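Local coordinates for malonyl CoA-acyl carrier protein transacylase (Burkholderia pseudomallei 1710b, PDB 3EZO) that probably transfers the malonyl group of malonyl-CoA to holo-acyl carrier protein, releasing CoA and malonyl-acyl carrier protein, at residues Pro91-Ala95 and His269-Val275; His97-Glu101 and Val234-Ile238; Ala164-Pro170 and Gly259-Val264. All coordinates share one frame; numbering follows the deposited sequence.

Contact 1 is partly buried and lies farthest from the centre of the chain. Contacts 2 and 3 are buried, and contact 2 is the most central. Contact 1 is apolar packing of strand 93-96 against helix 263-272. Contact 3 uses the start of that same helix, but it works through backbone hydrogen bonds to strand 162-169. Contact 2 follows strand 93-96 into helix 99-107 and relies on polar side chains and two waters. V94 O and V235 N tie contacts 1 and 2. H97 NE2 and N168 OD1 probably bond across contacts 2 and 3. Chemistry thus turns polar near the predicted active site.

Contact 1 (Pro91-Ala95 and His269-Val275)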
loop_
_atom_site.group_PDB
_atom_site.type_symbol
_atom_site.label_atom_id
_atom_site.label_comp_id
_atom_site.label_asym_id
_atom_site.label_seq_id
_atom_site.Cartn_x
_atom_site.Cartn_y
_atom_site.Cartn_z
ATOM N N PRO A 91 17.314 -3.330 -5.104
ATOM C CA PRO A 91 16.804 -4.584 -4.589
ATOM C C PRO A 91 16.574 -5.591 -5.710
ATOM O O PRO A 91 16.518 -5.227 -6.882
ATOM C CB PRO A 91 15.491 -4.187 -3.927
ATOM C CG PRO A 91 15.088 -2.946 -4.652
ATOM C CD PRO A 91 16.352 -2.238 -4.952
ATOM N N SER A 92 16.501 -6.867 -5.362
ATOM C CA SER A 92 16.297 -7.888 -6.386
ATOM C C SER A 92 14.808 -8.135 -6.675
ATOM O O SER A 92 14.462 -8.717 -7.694
ATOM C CB SER A 92 16.992 -9.184 -6.006
ATOM O OG SER A 92 16.733 -9.538 -4.662
ATOM N N ILE A 93 13.951 -7.711 -5.753
ATOM C CA ILE A 93 12.521 -7.874 -5.880
ATOM C C ILE A 93 11.838 -6.829 -5.006
ATOM O O ILE A 93 12.339 -6.477 -3.952
ATOM C CB ILE A 93 12.068 -9.331 -5.541
ATOM C CG1 ILE A 93 10.579 -9.546 -5.906
ATOM C CG2 ILE A 93 12.338 -9.670 -4.104
ATOM C CD1 ILE A 93 10.180 -11.079 -6.028
ATOM N N VAL A 94 10.716 -6.301 -5.490
ATOM C CA VAL A 94 9.958 -5.324 -4.759
ATOM C C VAL A 94 8.475 -5.685 -4.721
ATOM O O VAL A 94 8.019 -6.515 -5.500
ATOM C CB VAL A 94 10.123 -3.942 -5.377
ATOM C CG1 VAL A 94 11.615 -3.460 -5.225
ATOM C CG2 VAL A 94 9.683 -3.961 -6.855
ATOM N N ALA A 95 7.763 -5.062 -3.782
ATOM C CA ALA A 95 6.316 -5.136 -3.669
ATOM C C ALA A 95 5.901 -3.941 -2.821
ATOM O O ALA A 95 6.734 -3.313 -2.130
ATOM C CB ALA A 95 5.890 -6.464 -2.979
ATOM N N HIS A 269 6.245 -15.062 -1.053
ATOM C CA HIS A 269 6.769 -15.220 -2.409
ATOM C C HIS A 269 8.208 -14.727 -2.423
ATOM O O HIS A 269 9.098 -15.394 -2.980
ATOM C CB HIS A 269 5.922 -14.467 -3.438
ATOM C CG HIS A 269 6.488 -14.507 -4.809
ATOM N ND1 HIS A 269 5.992 -15.335 -5.789
ATOM C CD2 HIS A 269 7.544 -13.855 -5.360
ATOM C CE1 HIS A 269 6.691 -15.162 -6.897
ATOM N NE2 HIS A 269 7.654 -14.285 -6.655
ATOM N N ILE A 270 8.428 -13.575 -1.790
ATOM C CA ILE A 270 9.762 -12.953 -1.730
ATOM C C ILE A 270 10.752 -13.887 -1.027
ATOM O O ILE A 270 11.839 -14.122 -1.534
ATOM C CB ILE A 270 9.693 -11.544 -1.042
ATOM C CG1 ILE A 270 9.007 -10.549 -2.021
ATOM C CG2 ILE A 270 11.090 -11.110 -0.603
ATOM C CD1 ILE A 270 8.526 -9.278 -1.388
ATOM N N ALA A 271 10.347 -14.418 0.124
ATOM C CA ALA A 271 11.134 -15.385 0.873
ATOM C C ALA A 271 11.473 -16.631 0.057
ATOM O O ALA A 271 12.596 -17.127 0.154
ATOM C CB ALA A 271 10.414 -15.798 2.120
ATOM N N ARG A 272 10.515 -17.153 -0.723
ATOM C CA ARG A 272 10.772 -18.370 -1.542
ATOM C C ARG A 272 11.744 -18.086 -2.675
ATOM O O ARG A 272 12.298 -19.008 -3.243
ATOM C CB ARG A 272 9.474 -18.990 -2.129
ATOM C CG ARG A 272 8.620 -19.657 -1.091
ATOM C CD ARG A 272 7.571 -20.595 -1.705
ATOM N NE ARG A 272 6.773 -19.794 -2.602
ATOM C CZ ARG A 272 5.725 -19.074 -2.222
ATOM N NH1 ARG A 272 5.304 -19.105 -0.966
ATOM N NH2 ARG A 272 5.085 -18.338 -3.119
ATOM N N GLU A 273 11.974 -16.821 -3.007
ATOM C CA GLU A 273 13.011 -16.503 -3.982
ATOM C C GLU A 273 14.406 -16.486 -3.352
ATOM O O GLU A 273 15.382 -16.150 -4.017
ATOM C CB GLU A 273 12.743 -15.149 -4.657
ATOM C CG GLU A 273 11.489 -15.122 -5.538
ATOM C CD GLU A 273 11.609 -16.028 -6.732
ATOM O OE1 GLU A 273 12.711 -16.036 -7.325
ATOM O OE2 GLU A 273 10.616 -16.716 -7.084
ATOM N N GLY A 274 14.513 -16.826 -2.084
ATOM C CA GLY A 274 15.830 -16.862 -1.426
ATOM C C GLY A 274 16.272 -15.489 -0.898
ATOM O O GLY A 274 17.436 -15.310 -0.553
ATOM N N VAL A 275 15.346 -14.526 -0.859
ATOM C CA VAL A 275 15.558 -13.276 -0.163
ATOM C C VAL A 275 15.347 -13.468 1.334
ATOM O O VAL A 275 14.309 -13.952 1.775
ATOM C CB VAL A 275 14.573 -12.173 -0.654
ATOM C CG1 VAL A 275 14.786 -10.846 0.150
ATOM C CG2 VAL A 275 14.706 -11.955 -2.135
#
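I93 carries this contact by reaching two groups of partners with its two branches. Its CG2 methyl lies 3.8 Å from V275 CG2 and 4.0 Å from I270 CG2. I270 CG1 is at the same range, so this methyl faces two branched side chains at once. The longer branch goes another way. With chi1 at -171°, CG1 of I93 stands opposite the backbone N, and the extended chain carries CD1 to H269. There the methyl meets the imidazole at its edge, in the ring plane, with CD1 3.9 Å from H269 CD2. E273 CG closes in on the same methyl at 4.3 Å from I93 CD1.

Two smaller contacts flank I93. A95 CB sits 4.2 Å from I270 CD1, the far end of the isoleucine. One residue before I93, S92 OG lies 4.0 Å from V275 CG2. The S92 hydroxyl is hydrogen-bonded to F11 O, and toward V275 it makes a van der Waals contact.

Backbone bonds fix the strand between its neighbours. I93 and A95 are bonded to F13 of strand 11-15, and V94 pairs with S233 and V235 on the other side. I93 and A95 face the helix, and V94 points away from it. A12 of strand 11-15 touches I93, I270 and V275 and extends the apolar layer. V235 packs on both A95 and H269.

The helix ends in a Schellman motif. G274 has positive phi, and its N bonds A271 O at 3.0 Å. The turn brings V275 back toward I93 just before strand 277-281. The arrangement is a helix packed on a parallel beta sheet, as in the alpha/beta core of the acyl transferase domain.

Contact 2 (His97-Glu101 and Val234-Ile238); sequences HSLGE and VVNNI
This is a buried polar contact between the turn into helix 99-107 and the loop after strand 233-234. Two direct hydrogen bonds cross it. S98 N donates to N237 OD1 at 2.8 Å, tilted 17° from the carbonyl plane. N237 N donates to E101 OE1 at 2.7 Å, on the syn lone pair of the carboxylate. N237 thus gives its backbone to one residue and its side chain to another.

E101 reaches across because its CG is opposite the backbone N (chi1 -179°) and the chain beyond stays extended. Its carboxylate is turned 62° from the N237 amide, and OE2 lies 3.4 Å from N236 CB. One water donates to E101 OE2 at 2.7 Å and accepts from I238 N. Another lies between OE1 and V235 O.

S98 is the predicted nucleophile. Its phi is positive, consistent with a nucleophile elbow of the G-x-S-x-G type, and its OG bonds H207, also predicted catalytic. N237 OD1 also accepts from Q256 NE2, and ND2 bonds G96 O. Helix 246-256 covers E101 through L253 and Q256, while W263 and C266 of helix 263-272 touch N237.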
loop_
_atom_site.group_PDB
_atom_site.type_symbol
_atom_site.label_atom_id
_atom_site.label_comp_id
_atom_site.label_asym_id
_atom_site.label_seq_id
_atom_site.Cartn_x
_atom_site.Cartn_y
_atom_site.Cartn_z
ATOM N N HIS A 97 2.133 -2.352 -0.529
ATOM C CA HIS A 97 0.831 -2.655 0.026
ATOM C C HIS A 97 -0.188 -1.619 -0.477
ATOM O O HIS A 97 -0.179 -0.444 -0.036
ATOM C CB HIS A 97 0.930 -2.678 1.544
ATOM C CG HIS A 97 -0.286 -3.215 2.221
ATOM N ND1 HIS A 97 -1.525 -2.609 2.131
ATOM C CD2 HIS A 97 -0.449 -4.305 3.007
ATOM C CE1 HIS A 97 -2.392 -3.298 2.850
ATOM N NE2 HIS A 97 -1.762 -4.329 3.399
ATOM N N SER A 98 -1.035 -2.092 -1.425
ATOM C CA SER A 98 -2.121 -1.341 -2.046
ATOM C C SER A 98 -1.519 -0.143 -2.783
ATOM O O SER A 98 -0.912 -0.323 -3.859
ATOM C CB SER A 98 -3.244 -1.023 -1.020
ATOM O OG SER A 98 -4.258 -0.209 -1.604
ATOM N N LEU A 99 -1.659 1.080 -2.256
ATOM C CA LEU A 99 -1.017 2.244 -2.887
ATOM C C LEU A 99 0.475 2.010 -3.119
ATOM O O LEU A 99 1.000 2.389 -4.129
ATOM C CB LEU A 99 -1.203 3.502 -2.025
ATOM C CG LEU A 99 -0.614 4.834 -2.508
ATOM C CD1 LEU A 99 0.878 4.955 -2.114
ATOM C CD2 LEU A 99 -0.799 5.042 -3.993
ATOM N N GLY A 100 1.138 1.363 -2.184
ATOM C CA GLY A 100 2.555 1.096 -2.268
ATOM C C GLY A 100 3.005 0.274 -3.468
ATOM O O GLY A 100 4.208 0.275 -3.808
ATOM N N GLU A 101 2.061 -0.420 -4.106
ATOM C CA GLU A 101 2.390 -1.195 -5.315
ATOM C C GLU A 101 2.791 -0.250 -6.438
ATOM O O GLU A 101 3.610 -0.571 -7.309
ATOM C CB GLU A 101 1.182 -2.060 -5.748
ATOM C CG GLU A 101 1.451 -2.905 -6.992
ATOM C CD GLU A 101 0.559 -4.142 -7.070
ATOM O OE1 GLU A 101 0.501 -4.881 -6.073
ATOM O OE2 GLU A 101 -0.042 -4.385 -8.140
ATOM N N VAL A 234 8.538 -7.273 -9.758
ATOM C CA VAL A 234 7.492 -6.795 -8.863
ATOM C C VAL A 234 6.475 -7.934 -8.645
ATOM O O VAL A 234 5.937 -8.489 -9.587
ATOM C CB VAL A 234 6.772 -5.567 -9.471
ATOM C CG1 VAL A 234 5.754 -5.025 -8.560
ATOM C CG2 VAL A 234 7.807 -4.456 -9.968
ATOM N N VAL A 235 6.200 -8.275 -7.398
ATOM C CA VAL A 235 5.136 -9.219 -7.082
ATOM C C VAL A 235 3.849 -8.449 -6.723
ATOM O O VAL A 235 3.854 -7.560 -5.878
ATOM C CB VAL A 235 5.612 -10.289 -6.031
ATOM C CG1 VAL A 235 6.111 -9.706 -4.708
ATOM C CG2 VAL A 235 4.516 -11.330 -5.819
ATOM N N ASN A 236 2.758 -8.730 -7.430
ATOM C CA ASN A 236 1.530 -7.932 -7.264
ATOM C C ASN A 236 0.617 -8.423 -6.154
ATOM O O ASN A 236 0.631 -9.600 -5.758
ATOM C CB ASN A 236 0.797 -7.677 -8.610
ATOM C CG ASN A 236 0.304 -8.946 -9.311
ATOM O OD1 ASN A 236 -0.129 -9.891 -8.682
ATOM N ND2 ASN A 236 0.355 -8.934 -10.627
ATOM N N ASN A 237 -0.170 -7.497 -5.625
ATOM C CA ASN A 237 -1.052 -7.766 -4.505
ATOM C C ASN A 237 -2.183 -8.713 -4.890
ATOM O O ASN A 237 -2.605 -9.530 -4.105
ATOM C CB ASN A 237 -1.713 -6.480 -4.034
ATOM C CG ASN A 237 -0.777 -5.518 -3.327
ATOM O OD1 ASN A 237 -1.140 -4.362 -3.122
ATOM N ND2 ASN A 237 0.375 -5.979 -2.903
ATOM N N ILE A 238 -2.715 -8.534 -6.077
ATOM C CA ILE A 238 -3.965 -9.215 -6.499
ATOM C C ILE A 238 -3.722 -10.696 -6.814
ATOM O O ILE A 238 -4.470 -11.559 -6.350
ATOM C CB ILE A 238 -4.650 -8.471 -7.657
ATOM C CG1 ILE A 238 -6.106 -8.974 -7.857
ATOM C CG2 ILE A 238 -3.834 -8.558 -8.966
ATOM C CD1 ILE A 238 -7.120 -8.469 -6.854
HETATM O O HOH W 1 3.062 -5.172 -4.801
HETATM O O HOH W 2 -2.184 -5.972 -7.838
#

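Contact 3 (Ala164-Pro170 and Gly259-Val264); sequences AVNFNAP and GPVRWV
The chi1 torsions of F167 and V261 lay their side chains along the opposite segment. F167 CG stands opposite its carbonyl carbon (chi1 -58°), which lays the ring alongside P260 with CE2 4.1 Å from P260 CB. V261 has CG1 opposite the backbone N (chi1 177°) and CG2 beside that N, which sets CG2 next to the N166 side chain. The motif is a single beta bridge, N166 with V261, formed on edge strand 162-169 of the antiparallel sheet.

Two backbone bonds make the bridge. V261 N donates to V165 O at 2.8 Å. F167 N donates to V261 O at 3.0 Å, with a C=O...N angle of 171°. P260 CA adds a CA-H...O contact to the same V165 O. On the other edge of the strand, V165 and N166 both face V174, a classic beta bulge. N168 and A169 form a second one opposite Q172.

After the bridge, the chain bends at R262, the centre of an inverse gamma turn and the N-cap position of helix 263-272. R262 NE forms a salt bridge with E265. The strand then receives the helix start. V264 N donates to F167 O at 2.9 Å, so a strand carbonyl accepts an N-H from the first turn.

The contact joins the small antiparallel sheet to the segment leading into helix 263-272. It borders the predicted active site: V261 touches H207, and G259 O bonds H207 ND1. N168 OD1 bonds H97, whose ring also meets that of W263. L290 of helix 286-294 packs on both N168 and W263.

V264 CG2 tucks against the strand backbone, 3.5 Å from A169 N. N168 O lies at the edge of the W263 indole, in its plane, 3.7 Å from CD1 of W263.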
loop_
_atom_site.group_PDB
_atom_site.type_symbol
_atom_site.label_atom_id
_atom_site.label_comp_id
_atom_site.label_asym_id
_atom_site.label_seq_id
_atom_site.Cartn_x
_atom_site.Cartn_y
_atom_site.Cartn_z
ATOM N N ALA A 164 -13.192 -10.480 3.106
ATOM C CA ALA A 164 -11.856 -10.333 3.694
ATOM C C ALA A 164 -10.936 -9.774 2.595
ATOM O O ALA A 164 -10.753 -10.395 1.551
ATOM C CB ALA A 164 -11.360 -11.639 4.251
ATOM N N VAL A 165 -10.440 -8.556 2.785
ATOM C CA VAL A 165 -9.834 -7.792 1.675
ATOM C C VAL A 165 -8.358 -7.400 1.832
ATOM O O VAL A 165 -7.761 -6.981 0.864
ATOM C CB VAL A 165 -10.688 -6.537 1.298
ATOM C CG1 VAL A 165 -12.169 -6.926 1.031
ATOM C CG2 VAL A 165 -10.590 -5.395 2.369
ATOM N N ASN A 166 -7.808 -7.463 3.052
ATOM C CA ASN A 166 -6.346 -7.301 3.297
ATOM C C ASN A 166 -5.868 -8.414 4.204
ATOM O O ASN A 166 -6.237 -8.459 5.392
ATOM C CB ASN A 166 -6.006 -6.012 4.038
ATOM C CG ASN A 166 -6.162 -4.737 3.194
ATOM O OD1 ASN A 166 -6.644 -4.725 2.044
ATOM N ND2 ASN A 166 -5.771 -3.652 3.791
ATOM N N PHE A 167 -5.024 -9.279 3.664
ATOM C CA PHE A 167 -4.334 -10.273 4.446
ATOM C C PHE A 167 -2.920 -9.777 4.780
ATOM O O PHE A 167 -2.001 -9.937 3.990
ATOM C CB PHE A 167 -4.319 -11.597 3.652
ATOM C CG PHE A 167 -5.693 -12.090 3.303
ATOM C CD1 PHE A 167 -6.487 -12.678 4.255
ATOM C CD2 PHE A 167 -6.206 -11.924 2.025
ATOM C CE1 PHE A 167 -7.783 -13.126 3.914
ATOM C CE2 PHE A 167 -7.479 -12.374 1.693
ATOM C CZ PHE A 167 -8.249 -12.964 2.630
ATOM N N ASN A 168 -2.773 -9.220 5.994
ATOM C CA ASN A 168 -1.623 -8.410 6.398
ATOM C C ASN A 168 -0.579 -9.151 7.194
ATOM O O ASN A 168 0.618 -8.939 6.980
ATOM C CB ASN A 168 -2.128 -7.205 7.209
ATOM C CG ASN A 168 -2.822 -6.204 6.328
ATOM O OD1 ASN A 168 -2.735 -6.292 5.093
ATOM N ND2 ASN A 168 -3.544 -5.285 6.925
ATOM N N ALA A 169 -1.028 -10.018 8.097
ATOM C CA ALA A 169 -0.137 -10.896 8.860
ATOM C C ALA A 169 -0.994 -11.999 9.406
ATOM O O ALA A 169 -2.224 -11.869 9.444
ATOM C CB ALA A 169 0.536 -10.114 10.018
ATOM N N PRO A 170 -0.382 -13.102 9.811
ATOM C CA PRO A 170 -1.181 -14.088 10.551
ATOM C C PRO A 170 -2.016 -13.425 11.641
ATOM O O PRO A 170 -1.497 -12.634 12.436
ATOM C CB PRO A 170 -0.121 -15.005 11.191
ATOM C CG PRO A 170 1.089 -14.846 10.320
ATOM C CD PRO A 170 1.050 -13.451 9.786
ATOM N N GLY A 259 -10.219 -5.739 -5.303
ATOM C CA GLY A 259 -9.872 -7.118 -4.921
ATOM C C GLY A 259 -8.889 -7.154 -3.769
ATOM O O GLY A 259 -8.317 -6.116 -3.403
ATOM N N PRO A 260 -8.701 -8.360 -3.184
ATOM C CA PRO A 260 -7.916 -8.563 -1.980
ATOM C C PRO A 260 -6.432 -8.307 -2.129
ATOM O O PRO A 260 -5.820 -8.712 -3.089
ATOM C CB PRO A 260 -8.173 -10.023 -1.623
ATOM C CG PRO A 260 -8.656 -10.634 -2.895
ATOM C CD PRO A 260 -9.366 -9.604 -3.607
ATOM N N VAL A 261 -5.875 -7.634 -1.122
ATOM C CA VAL A 261 -4.454 -7.391 -1.031
ATOM C C VAL A 261 -3.867 -8.576 -0.302
ATOM O O VAL A 261 -4.083 -8.754 0.907
ATOM C CB VAL A 261 -4.168 -6.039 -0.323
ATOM C CG1 VAL A 261 -2.680 -5.810 -0.153
ATOM C CG2 VAL A 261 -4.817 -4.891 -1.153
ATOM N N ARG A 262 -3.111 -9.389 -1.036
ATOM C CA ARG A 262 -2.627 -10.669 -0.501
ATOM C C ARG A 262 -1.217 -10.482 0.026
ATOM O O ARG A 262 -0.235 -11.025 -0.497
ATOM C CB ARG A 262 -2.719 -11.749 -1.562
ATOM C CG ARG A 262 -4.192 -12.051 -1.919
ATOM C CD ARG A 262 -4.380 -12.808 -3.229
ATOM N NE ARG A 262 -3.857 -14.170 -3.177
ATOM C CZ ARG A 262 -3.696 -14.937 -4.258
ATOM N NH1 ARG A 262 -4.054 -14.501 -5.461
ATOM N NH2 ARG A 262 -3.213 -16.151 -4.129
ATOM N N TRP A 263 -1.121 -9.695 1.071
ATOM C CA TRP A 263 0.186 -9.179 1.467
ATOM C C TRP A 263 1.075 -10.263 2.086
ATOM O O TRP A 263 2.269 -10.358 1.763
ATOM C CB TRP A 263 0.062 -7.974 2.401
ATOM C CG TRP A 263 1.425 -7.431 2.704
ATOM C CD1 TRP A 263 2.092 -7.509 3.896
ATOM C CD2 TRP A 263 2.338 -6.826 1.769
ATOM N NE1 TRP A 263 3.331 -6.945 3.776
ATOM C CE2 TRP A 263 3.516 -6.516 2.482
ATOM C CE3 TRP A 263 2.259 -6.485 0.427
ATOM C CZ2 TRP A 263 4.625 -5.893 1.871
ATOM C CZ3 TRP A 263 3.343 -5.882 -0.175
ATOM C CH2 TRP A 263 4.530 -5.610 0.542
ATOM N N VAL A 264 0.501 -11.078 2.958
ATOM C CA VAL A 264 1.199 -12.237 3.495
ATOM C C VAL A 264 1.830 -13.032 2.371
ATOM O O VAL A 264 3.016 -13.319 2.387
ATOM C CB VAL A 264 0.243 -13.133 4.370
ATOM C CG1 VAL A 264 0.905 -14.485 4.761
ATOM C CG2 VAL A 264 -0.200 -12.368 5.595
#